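Long-range contact in testis-expressed protein 101 (Mus musculus, PDB 7BPS), which takes part in fertilization by controlling sperm binding to the zona pellucida and sperm migration into the oviduct: residues L43-L55 against T122-P136. Sequence-based numbering, arbitrary orientation.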
loop_
_atom_site.group_PDB
_atom_site.type_symbol
_atom_site.label_atom_id
_atom_site.label_comp_id
_atom_site.label_asym_id
_atom_site.label_seq_id
_atom_site.Cartn_x
_atom_site.Cartn_y
_atom_site.Cartn_z
ATOM N N LEU A 43 3.180 -0.920 1.484
ATOM C CA LEU A 43 2.213 -0.297 0.551
ATOM C C LEU A 43 1.479 0.796 1.322
ATOM O O LEU A 43 1.031 0.519 2.443
ATOM C CB LEU A 43 1.244 -1.366 0.042
ATOM C CG LEU A 43 0.153 -0.891 -0.912
ATOM C CD1 LEU A 43 0.705 -0.176 -2.121
ATOM C CD2 LEU A 43 -0.683 -2.063 -1.367
ATOM N N LEU A 44 1.361 1.988 0.732
ATOM C CA LEU A 44 0.695 3.163 1.351
ATOM C C LEU A 44 -0.415 3.615 0.425
ATOM O O LEU A 44 -0.145 3.805 -0.755
ATOM C CB LEU A 44 1.719 4.283 1.575
ATOM C CG LEU A 44 2.858 3.921 2.528
ATOM C CD1 LEU A 44 4.106 3.477 1.774
ATOM C CD2 LEU A 44 3.190 5.071 3.449
ATOM N N ILE A 45 -1.625 3.751 0.941
ATOM C CA ILE A 45 -2.818 4.158 0.138
ATOM C C ILE A 45 -3.546 5.288 0.868
ATOM O O ILE A 45 -3.803 5.158 2.082
ATOM C CB ILE A 45 -3.738 2.965 -0.121
ATOM C CG1 ILE A 45 -2.980 1.797 -0.753
ATOM C CG2 ILE A 45 -4.908 3.396 -0.969
ATOM C CD1 ILE A 45 -3.682 0.468 -0.636
ATOM N N LYS A 46 -3.889 6.321 0.109
ATOM C CA LYS A 46 -4.431 7.606 0.593
ATOM C C LYS A 46 -5.506 8.055 -0.394
ATOM O O LYS A 46 -5.322 7.849 -1.613
ATOM C CB LYS A 46 -3.267 8.588 0.617
ATOM C CG LYS A 46 -3.477 9.856 1.415
ATOM C CD LYS A 46 -2.503 10.940 1.032
ATOM C CE LYS A 46 -2.638 12.134 1.948
ATOM N NZ LYS A 46 -4.016 12.680 1.930
ATOM N N ALA A 47 -6.590 8.640 0.093
ATOM C CA ALA A 47 -7.481 9.463 -0.748
ATOM C C ALA A 47 -7.235 10.928 -0.395
ATOM O O ALA A 47 -6.524 11.193 0.541
ATOM C CB ALA A 47 -8.932 9.062 -0.593
ATOM N N ASP A 48 -7.811 11.841 -1.163
ATOM C CA ASP A 48 -7.706 13.291 -0.903
ATOM C C ASP A 48 -8.176 13.563 0.525
ATOM O O ASP A 48 -9.277 13.146 0.863
ATOM C CB ASP A 48 -8.576 14.056 -1.897
ATOM C CG ASP A 48 -8.390 15.557 -1.808
ATOM O OD1 ASP A 48 -7.383 15.987 -1.213
ATOM O OD2 ASP A 48 -9.225 16.248 -2.369
ATOM N N GLY A 49 -7.349 14.198 1.338
ATOM C CA GLY A 49 -7.716 14.633 2.692
ATOM C C GLY A 49 -7.854 13.493 3.702
ATOM O O GLY A 49 -8.306 13.790 4.814
ATOM N N THR A 50 -7.490 12.240 3.389
ATOM C CA THR A 50 -7.681 11.127 4.375
ATOM C C THR A 50 -6.377 10.834 5.106
ATOM O O THR A 50 -5.355 11.389 4.752
ATOM C CB THR A 50 -8.277 9.839 3.782
ATOM O OG1 THR A 50 -7.270 9.225 2.976
ATOM C CG2 THR A 50 -9.545 10.100 2.994
ATOM N N ARG A 51 -6.428 9.966 6.109
ATOM C CA ARG A 51 -5.196 9.302 6.597
ATOM C C ARG A 51 -4.708 8.320 5.525
ATOM O O ARG A 51 -5.408 8.106 4.474
ATOM C CB ARG A 51 -5.459 8.577 7.912
ATOM C CG ARG A 51 -6.024 9.490 8.984
ATOM C CD ARG A 51 -5.973 8.771 10.311
ATOM N NE ARG A 51 -5.848 9.704 11.400
ATOM C CZ ARG A 51 -6.858 10.155 12.124
ATOM N NH1 ARG A 51 -8.088 9.738 11.871
ATOM N NH2 ARG A 51 -6.618 11.009 13.109
ATOM N N THR A 52 -3.550 7.733 5.773
ATOM C CA THR A 52 -2.880 6.797 4.850
ATOM C C THR A 52 -2.955 5.394 5.456
ATOM O O THR A 52 -2.557 5.223 6.637
ATOM C CB THR A 52 -1.442 7.245 4.599
ATOM O OG1 THR A 52 -1.523 8.507 3.952
ATOM C CG2 THR A 52 -0.670 6.292 3.726
ATOM N N VAL A 53 -3.455 4.439 4.681
ATOM C CA VAL A 53 -3.404 3.003 5.056
ATOM C C VAL A 53 -1.968 2.521 4.810
ATOM O O VAL A 53 -1.433 2.786 3.739
ATOM C CB VAL A 53 -4.434 2.185 4.262
ATOM C CG1 VAL A 53 -4.427 0.714 4.657
ATOM C CG2 VAL A 53 -5.818 2.763 4.458
ATOM N N VAL A 54 -1.370 1.861 5.791
ATOM C CA VAL A 54 -0.001 1.292 5.706
ATOM C C VAL A 54 -0.072 -0.220 5.975
ATOM O O VAL A 54 -0.479 -0.633 7.113
ATOM C CB VAL A 54 0.952 2.034 6.650
ATOM C CG1 VAL A 54 2.361 1.571 6.485
ATOM C CG2 VAL A 54 0.894 3.525 6.407
ATOM N N LEU A 55 0.227 -1.008 4.929
ATOM C CA LEU A 55 0.488 -2.463 4.978
ATOM C C LEU A 55 2.011 -2.630 4.912
ATOM O O LEU A 55 2.605 -2.361 3.843
ATOM C CB LEU A 55 -0.225 -3.179 3.824
ATOM C CG LEU A 55 -1.737 -2.945 3.734
ATOM C CD1 LEU A 55 -2.058 -1.785 2.792
ATOM C CD2 LEU A 55 -2.492 -4.184 3.283
ATOM N N THR A 122 -15.508 10.165 -0.647
ATOM C CA THR A 122 -14.055 10.040 -0.420
ATOM C C THR A 122 -13.806 9.359 0.928
ATOM O O THR A 122 -14.305 9.855 1.941
ATOM C CB THR A 122 -13.388 11.424 -0.473
ATOM O OG1 THR A 122 -13.702 12.032 -1.744
ATOM C CG2 THR A 122 -11.895 11.352 -0.218
ATOM N N CYS A 123 -12.996 8.308 0.951
ATOM C CA CYS A 123 -12.565 7.657 2.214
ATOM C C CYS A 123 -11.466 6.621 1.945
ATOM O O CYS A 123 -11.292 6.184 0.799
ATOM C CB CYS A 123 -13.752 6.989 2.903
ATOM S SG CYS A 123 -14.371 5.540 1.999
ATOM N N VAL A 124 -10.769 6.241 3.006
ATOM C CA VAL A 124 -9.932 5.021 3.068
ATOM C C VAL A 124 -10.151 4.396 4.434
ATOM O O VAL A 124 -10.360 5.115 5.432
ATOM C CB VAL A 124 -8.431 5.276 2.862
ATOM C CG1 VAL A 124 -8.133 5.813 1.479
ATOM C CG2 VAL A 124 -7.857 6.181 3.938
ATOM N N ALA A 125 -10.132 3.080 4.467
ATOM C CA ALA A 125 -10.230 2.321 5.726
ATOM C C ALA A 125 -9.754 0.885 5.488
ATOM O O ALA A 125 -9.915 0.341 4.374
ATOM C CB ALA A 125 -11.648 2.371 6.267
ATOM N N LEU A 126 -9.121 0.330 6.504
ATOM C CA LEU A 126 -9.025 -1.130 6.698
ATOM C C LEU A 126 -10.423 -1.612 7.063
ATOM O O LEU A 126 -11.019 -1.042 7.970
ATOM C CB LEU A 126 -8.014 -1.385 7.803
ATOM C CG LEU A 126 -6.592 -1.095 7.355
ATOM C CD1 LEU A 126 -5.673 -0.989 8.555
ATOM C CD2 LEU A 126 -6.121 -2.170 6.395
ATOM N N GLY A 127 -10.936 -2.555 6.286
ATOM C CA GLY A 127 -12.324 -3.013 6.384
ATOM C C GLY A 127 -13.231 -2.145 5.548
ATOM O O GLY A 127 -13.107 -2.162 4.320
ATOM N N SER A 128 -14.135 -1.439 6.211
ATOM C CA SER A 128 -15.139 -0.559 5.580
ATOM C C SER A 128 -15.027 0.845 6.179
ATOM O O SER A 128 -14.753 0.969 7.396
ATOM C CB SER A 128 -16.521 -1.123 5.734
ATOM O OG SER A 128 -16.766 -2.028 4.680
ATOM N N CYS A 129 -15.163 1.853 5.321
ATOM C CA CYS A 129 -15.254 3.275 5.735
ATOM C C CYS A 129 -16.495 3.413 6.609
ATOM O O CYS A 129 -17.551 2.857 6.225
ATOM C CB CYS A 129 -15.367 4.197 4.527
ATOM S SG CYS A 129 -13.939 4.101 3.420
ATOM N N SER A 130 -16.378 4.121 7.721
ATOM C CA SER A 130 -17.538 4.499 8.560
ATOM C C SER A 130 -18.383 5.563 7.832
ATOM O O SER A 130 -19.604 5.630 8.074
ATOM C CB SER A 130 -17.071 4.929 9.936
ATOM O OG SER A 130 -16.075 5.934 9.839
ATOM N N SER A 131 -17.766 6.358 6.957
ATOM C CA SER A 131 -18.425 7.432 6.164
ATOM C C SER A 131 -17.553 7.773 4.955
ATOM O O SER A 131 -16.373 7.460 4.966
ATOM C CB SER A 131 -18.685 8.685 6.997
ATOM O OG SER A 131 -17.512 9.124 7.678
ATOM N N ALA A 132 -18.121 8.475 3.989
ATOM C CA ALA A 132 -17.455 8.885 2.738
ATOM C C ALA A 132 -18.023 10.235 2.328
ATOM O O ALA A 132 -18.804 10.360 1.372
ATOM C CB ALA A 132 -17.648 7.819 1.684
ATOM N N PRO A 133 -17.641 11.312 3.040
ATOM C CA PRO A 133 -18.135 12.639 2.683
ATOM C C PRO A 133 -17.719 12.982 1.239
ATOM O O PRO A 133 -16.676 12.543 0.750
ATOM C CB PRO A 133 -17.473 13.558 3.714
ATOM C CG PRO A 133 -17.004 12.644 4.804
ATOM C CD PRO A 133 -16.644 11.348 4.118
ATOM N N SER A 134 -18.566 13.725 0.559
ATOM C CA SER A 134 -18.339 14.191 -0.829
ATOM C C SER A 134 -17.234 15.266 -0.836
ATOM O O SER A 134 -17.228 16.142 0.041
ATOM C CB SER A 134 -19.638 14.660 -1.407
ATOM O OG SER A 134 -19.469 15.076 -2.744
ATOM N N MET A 135 -16.270 15.145 -1.741
ATOM C CA MET A 135 -15.181 16.144 -1.935
ATOM C C MET A 135 -15.122 16.561 -3.397
ATOM O O MET A 135 -15.395 15.772 -4.304
ATOM C CB MET A 135 -13.815 15.599 -1.538
ATOM C CG MET A 135 -13.745 15.179 -0.104
ATOM S SD MET A 135 -12.071 14.755 0.355
ATOM C CE MET A 135 -11.485 16.283 1.073
ATOM N N PRO A 136 -14.780 17.837 -3.670
ATOM C CA PRO A 136 -14.616 18.299 -5.038
ATOM C C PRO A 136 -13.336 17.690 -5.621
ATOM O O PRO A 136 -12.352 17.549 -4.924
ATOM C CB PRO A 136 -14.564 19.830 -4.890
ATOM C CG PRO A 136 -14.036 20.058 -3.506
ATOM C CD PRO A 136 -14.530 18.889 -2.675
HETATM O O HOH W 1 -10.810 15.221 -4.084
#
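Val-124 turns CG1 anti to its own carbonyl carbon (chi1 -64°), and Thr-50 sets OG1 between its backbone N and carbonyl carbon (chi1 72°). These torsions bring both methyls of Val-124 up to the Thr-50 hydroxyl. The contact joins the two tandem Ly6/uPAR domains. A beta hairpin of the first, closed by a type II turn from Ala-47 to Thr-50, lies against strands 119-126 and 134-136 of the second. The axes of strands 52-55 and 123-126 are 7.1 Å apart and cross at 31°. No direct hydrogen bond crosses between the segments; side chains pack on side chains and on backbone atoms, and one water bridges them.

Val-124 buries the most surface in the contact. Val-124 CG2 lies 3.2 Å from Thr-50 OG1 and also meets Arg-51 O. Its CG1 approaches Ala-47 N and CB. The Thr-50 hydroxyl is fixed within its own hairpin. Thr-50 OG1 accepts from Ala-47 N and donates to Arg-51 O at 2.6 Å, meeting a lone pair of that oxygen in its carbonyl plane. Val-53 continues the apolar strip: Val-53 CG2 packs on Val-124 CB, and Val-53 CG1 reaches Leu-126 CD2 at 3.8 Å. Leu-13 of strand 6-16 also touches Leu-126.

At the turn, Thr-122 points CG2 at Ala-47 CB and Asp-48 O, while its OG1 bonds back to Cys-120 O. Met-135 SD sits 3.3 Å from Asp-48 O. The water bridges the two domains, donating to Asp-48 OD2 at 2.6 Å and to Pro-136 O at 2.9 Å.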